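Local atomic coordinates of ribonuclease VapC (Caulobacter crescentus, PDB entry 5K8J), a protein that probably acts as the RNA-cleaving toxin of a toxin-antitoxin pair, a magnesium-dependent PIN-domain ribonuclease. Residues 94-99 with 117-122; 109-114 with 123-128. All coordinates share one frame; numbering follows the deposited sequence. Where two conformers were deposited one is given.

Overall arrangement
Both contacts belong to the C-terminal end of the PIN domain, and their segments alternate along the chain. Contact 1 sets the loop 117-122 against helix 93-104 and is buried; contact 2 pairs the last two parallel strands, 108-111 and 125-127, and is partly exposed because 125-127 is one of the two outermost strands within this chain. Backbone hydrogen bonds dominate contact 2, whereas contact 1 relies on one salt bridge, a water and apolar packing. Their centres lie about 10 Å apart, and they meet at an aromatic pair, F117 CZ standing 3.3 Å from F109 CE1. Both come near the predicted magnesium site: D95 is in contact 1, and T111 in contact 2 hydrogen-bonds to D6.

Contact 1. Residues 94-99 with 117-122; sequences VDRMIA and FRDIPG
D95 and F117 bring the two backbones nearest to each other, 7.6 Å between their CA atoms, where helix 93-104 of the PIN domain meets the loop between its last two strands. Segment 94-99 is helical throughout; opposite it the chain makes a type I beta turn from F117 to I120, which puts the side chains of F117, D119 and I120 within reach of the helix.

One edge of the F117 ring, CD2 to CZ, lies against the helix. Its CZ sits 3.5 Å from D95 OD1, and CE2 approaches the carbonyl O of D95 near the ring plane. The carboxylate and the ring are turned 47° apart. D95 is a predicted magnesium ligand, and F117 also touches D6, the other predicted ligand, so this ring packs beside the probable metal site. D95 N is hydrogen-bonded in turn to E76 of a VapB antitoxin chain.

One helical turn on, A99 CB packs against I120 CD1 at 3.7 Å and more loosely against F117 CD2. R96 reaches past I120 with its chain extended from CG to NE. Its NH1 is held by the carbonyl of G87, while its NH2 makes a salt bridge to D119, whose carboxylate also pairs with K92. A water accepts from R96 NE and donates to D119 OD1 (2.6 Å), giving the two residues a second link. In the direct bond R96 NH2 lies 2.9 Å from D119 OD2, which stays close to the guanidinium plane while NH2 stands 46° out of the carboxylate plane.

Contact 2. Residues 109-114 with 123-128; sequences FVTFNA and LSLLAW
F109 and L125, V110 and L126, and T111 and A127 pair across two parallel strands at the edge of the PIN-domain sheet; the axes of the short segments 109-111 and 125-127 approach to 4.8 Å and run 20° from parallel. Four backbone hydrogen bonds join them. F109 donates to S124 O and accepts from L126 N; T111 donates to L126 O and accepts from W128 N. Thus the bonding residues of the first strand are F109 and T111, each gripping the residues before and after its partner. Three of the same carbonyl oxygens also take a CA-H...O contact, such as L125 CA to F109 O at 3.3 Å.

Apolar contacts form on both faces. On the face of F109, T111 and L125, L125 CD2 touches T111 CG2 at 3.7 Å and meets F109 CD1 at the edge of the phenyl ring, the two side chains lying side by side and pointing the same way. Past the strand end, A114 CB comes 3.8 Å from A127 CB. On the other face V110 carries the main contact: its CG1, anti to the backbone N (chi1 179°), lies over one face of the W128 indole in a CH-pi contact, in the conformer given 3.5 Å from the centroid of the six-membered ring and 14° off its normal. F112 CD1 packs on W128 CB at 3.8 Å.

Among polar side chains, T111 OG1 accepts from N113 N (2.9 Å) in an ST turn and is also hydrogen-bonded to D6 OD2, of a predicted magnesium ligand.

V110 continues the sheet through backbone hydrogen bonds to V4 of strand 3-5 and to D6 just after it. F109 and L123 pack on helix 93-104. In the same conformer W128 touches V9 of helix 7-15 and V24 of helix 18-26, and R23 of the latter makes a cation-pi contact with it.

Contact 1. Residues 94-99 with 117-122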
# COMPACT_ATOMS: atom_id res chain seq x y z
N VAL B 94 1.03 4.99 -22.06
CA VAL B 94 1.34 6.33 -21.53
C VAL B 94 0.07 7.05 -21.09
O VAL B 94 0.01 7.62 -19.99
CB VAL B 94 2.10 7.17 -22.57
CG1 VAL B 94 2.17 8.62 -22.10
CG2 VAL B 94 3.50 6.62 -22.77
N ASP B 95 -0.95 7.02 -21.95
CA ASP B 95 -2.28 7.56 -21.64
C ASP B 95 -2.74 7.09 -20.27
O ASP B 95 -3.21 7.87 -19.42
CB ASP B 95 -3.31 7.06 -22.67
CG ASP B 95 -3.28 7.76 -24.01
OD1 ASP B 95 -2.72 8.86 -24.15
OD2 ASP B 95 -3.95 7.20 -24.95
N ARG B 96 -2.70 5.78 -20.07
CA ARG B 96 -3.22 5.21 -18.84
C ARG B 96 -2.34 5.51 -17.62
O ARG B 96 -2.83 5.63 -16.49
CB ARG B 96 -3.42 3.71 -19.07
CG ARG B 96 -4.58 3.40 -19.98
CD ARG B 96 -4.53 1.97 -20.45
NE ARG B 96 -5.75 1.63 -21.17
CZ ARG B 96 -6.09 0.38 -21.48
NH1 ARG B 96 -5.30 -0.60 -21.12
NH2 ARG B 96 -7.23 0.10 -22.11
N MSE B 97 -1.02 5.66 -17.81
CA MSE B 97 -0.14 6.08 -16.73
C MSE B 97 -0.52 7.48 -16.25
O MSE B 97 -0.60 7.71 -15.04
CB MSE B 97 1.33 6.06 -17.18
CG MSE B 97 1.89 4.65 -17.34
SE MSE B 97 3.75 4.74 -17.97
CE MSE B 97 4.56 5.28 -16.38
N ILE B 98 -0.72 8.40 -17.19
CA ILE B 98 -1.05 9.76 -16.77
C ILE B 98 -2.45 9.80 -16.14
O ILE B 98 -2.67 10.44 -15.10
CB ILE B 98 -0.91 10.73 -17.96
CG1 ILE B 98 0.53 10.66 -18.50
CG2 ILE B 98 -1.27 12.15 -17.48
CD1 ILE B 98 0.76 11.48 -19.73
N ALA B 99 -3.41 9.10 -16.75
CA ALA B 99 -4.73 9.01 -16.14
C ALA B 99 -4.67 8.40 -14.74
O ALA B 99 -5.40 8.82 -13.84
CB ALA B 99 -5.66 8.19 -17.03
N PHE B 117 -9.79 7.44 -23.49
CA PHE B 117 -9.86 7.34 -22.05
C PHE B 117 -11.23 6.89 -21.57
O PHE B 117 -11.46 6.79 -20.35
CB PHE B 117 -9.49 8.69 -21.40
CG PHE B 117 -8.10 9.14 -21.71
CD1 PHE B 117 -7.83 9.81 -22.90
CD2 PHE B 117 -7.06 8.88 -20.84
CE1 PHE B 117 -6.52 10.18 -23.21
CE2 PHE B 117 -5.78 9.26 -21.14
CZ PHE B 117 -5.51 9.94 -22.32
N ARG B 118 -12.12 6.54 -22.49
CA ARG B 118 -13.49 6.17 -22.18
C ARG B 118 -13.58 4.86 -21.43
O ARG B 118 -14.60 4.59 -20.79
CB ARG B 118 -14.28 6.08 -23.50
CG ARG B 118 -15.77 5.81 -23.35
CD ARG B 118 -16.42 5.49 -24.70
NE ARG B 118 -17.81 5.05 -24.56
CZ ARG B 118 -18.85 5.60 -25.18
NH1 ARG B 118 -18.70 6.62 -26.00
NH2 ARG B 118 -20.07 5.10 -24.97
N ASP B 119 -12.53 4.04 -21.48
CA ASP B 119 -12.53 2.73 -20.86
C ASP B 119 -11.90 2.74 -19.48
O ASP B 119 -11.62 1.66 -18.94
CB ASP B 119 -11.81 1.71 -21.76
CG ASP B 119 -10.37 2.09 -22.06
OD1 ASP B 119 -9.91 3.11 -21.53
OD2 ASP B 119 -9.70 1.37 -22.86
N ILE B 120 -11.68 3.91 -18.88
CA ILE B 120 -11.05 4.01 -17.57
C ILE B 120 -12.11 4.33 -16.52
O ILE B 120 -12.59 5.47 -16.44
CB ILE B 120 -9.94 5.07 -17.57
CG1 ILE B 120 -8.86 4.68 -18.59
CG2 ILE B 120 -9.35 5.25 -16.19
CD1 ILE B 120 -7.82 5.72 -18.77
N PRO B 121 -12.52 3.36 -15.71
CA PRO B 121 -13.56 3.65 -14.72
C PRO B 121 -13.09 4.66 -13.70
O PRO B 121 -11.97 4.59 -13.20
CB PRO B 121 -13.83 2.29 -14.06
CG PRO B 121 -13.31 1.27 -15.04
CD PRO B 121 -12.13 1.94 -15.71
N GLY B 122 -13.99 5.59 -13.35
CA GLY B 122 -13.74 6.49 -12.26
C GLY B 122 -13.04 7.77 -12.65
O GLY B 122 -12.89 8.66 -11.80
O HOH W 1 -7.43 3.79 -21.98

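Contact 2. Residues 109-114 with 123-128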
# COMPACT_ATOMS: atom_id res chain seq x y z
N PHE B 109 -8.86 15.07 -15.60
CA PHE B 109 -7.93 14.89 -16.71
C PHE B 109 -8.42 15.67 -17.92
O PHE B 109 -9.55 15.48 -18.39
CB PHE B 109 -7.78 13.40 -17.02
CG PHE B 109 -6.74 13.09 -18.05
CD1 PHE B 109 -7.11 12.71 -19.31
CD2 PHE B 109 -5.40 13.23 -17.76
CE1 PHE B 109 -6.15 12.44 -20.26
CE2 PHE B 109 -4.44 12.94 -18.73
CZ PHE B 109 -4.81 12.55 -19.96
N VAL B 110 -7.56 16.55 -18.45
CA VAL B 110 -7.89 17.45 -19.55
C VAL B 110 -7.14 17.00 -20.80
O VAL B 110 -5.90 16.90 -20.78
CB VAL B 110 -7.49 18.89 -19.20
CG1 VAL B 110 -7.81 19.81 -20.35
CG2 VAL B 110 -8.20 19.33 -17.94
N THR B 111 -7.87 16.72 -21.87
CA THR B 111 -7.26 16.05 -23.01
C THR B 111 -7.95 16.42 -24.32
O THR B 111 -9.14 16.75 -24.37
CB THR B 111 -7.26 14.52 -22.83
OG1 THR B 111 -6.64 13.90 -23.98
CG2 THR B 111 -8.64 13.99 -22.71
N PHE B 112 -7.16 16.39 -25.39
CA PHE B 112 -7.72 16.45 -26.73
C PHE B 112 -8.19 15.10 -27.25
O PHE B 112 -8.79 15.05 -28.33
CB PHE B 112 -6.67 16.94 -27.74
CG PHE B 112 -6.12 18.30 -27.47
CD1 PHE B 112 -6.93 19.34 -27.07
CD2 PHE B 112 -4.78 18.55 -27.70
CE1 PHE B 112 -6.38 20.61 -26.85
CE2 PHE B 112 -4.24 19.80 -27.48
CZ PHE B 112 -5.03 20.82 -27.05
N ASN B 113 -7.88 14.01 -26.56
CA ASN B 113 -8.16 12.68 -27.07
C ASN B 113 -9.07 11.92 -26.12
O ASN B 113 -8.71 10.81 -25.71
CB ASN B 113 -6.87 11.86 -27.23
CG ASN B 113 -5.86 12.50 -28.13
OD1 ASN B 113 -6.21 13.17 -29.10
ND2 ASN B 113 -4.57 12.26 -27.84
N ALA B 114 -10.23 12.47 -25.77
CA ALA B 114 -11.04 11.87 -24.72
C ALA B 114 -11.48 10.45 -25.06
O ALA B 114 -11.62 9.61 -24.15
CB ALA B 114 -12.27 12.74 -24.45
N LEU B 123 -12.60 7.89 -13.89
CA LEU B 123 -11.81 9.05 -14.30
C LEU B 123 -12.73 10.22 -14.62
O LEU B 123 -13.70 10.06 -15.38
CB LEU B 123 -10.99 8.70 -15.53
CG LEU B 123 -10.07 9.79 -16.06
CD1 LEU B 123 -8.92 10.08 -15.14
CD2 LEU B 123 -9.56 9.41 -17.42
N SER B 124 -12.45 11.38 -14.04
CA SER B 124 -13.14 12.61 -14.44
C SER B 124 -12.37 13.23 -15.59
O SER B 124 -11.15 13.39 -15.50
CB SER B 124 -13.22 13.61 -13.29
OG SER B 124 -14.17 13.13 -12.34
N LEU B 125 -13.06 13.53 -16.68
CA LEU B 125 -12.46 13.90 -17.96
C LEU B 125 -13.07 15.17 -18.50
O LEU B 125 -14.28 15.35 -18.44
CB LEU B 125 -12.71 12.81 -18.99
CG LEU B 125 -11.83 11.66 -19.38
CD1 LEU B 125 -12.68 10.66 -20.18
CD2 LEU B 125 -10.76 12.19 -20.23
N LEU B 126 -12.23 16.06 -19.03
CA LEU B 126 -12.70 17.21 -19.78
C LEU B 126 -12.06 17.14 -21.15
O LEU B 126 -10.83 17.04 -21.27
CB LEU B 126 -12.30 18.53 -19.12
CG LEU B 126 -13.08 19.07 -17.94
CD1 LEU B 126 -12.40 20.37 -17.54
CD2 LEU B 126 -14.52 19.29 -18.35
N ALA B 127 -12.90 17.19 -22.17
CA ALA B 127 -12.47 17.13 -23.55
C ALA B 127 -12.30 18.54 -24.09
O ALA B 127 -13.22 19.37 -24.04
CB ALA B 127 -13.49 16.38 -24.41
N TRP B 128 -11.11 18.80 -24.60
CA TRP B 128 -10.82 20.06 -25.25
C TRP B 128 -10.67 19.81 -26.75
O TRP B 128 -10.51 20.76 -27.52
CB TRP B 128 -9.55 20.66 -24.66
CG TRP B 128 -9.75 21.41 -23.38
CD1 TRP B 128 -10.90 21.54 -22.64
CD2 TRP B 128 -8.75 22.18 -22.69
NE1 TRP B 128 -10.67 22.34 -21.54
CE2 TRP B 128 -9.36 22.74 -21.55
CE3 TRP B 128 -7.41 22.44 -22.94
CZ2 TRP B 128 -8.65 23.55 -20.66
CZ3 TRP B 128 -6.71 23.24 -22.06
CH2 TRP B 128 -7.33 23.78 -20.94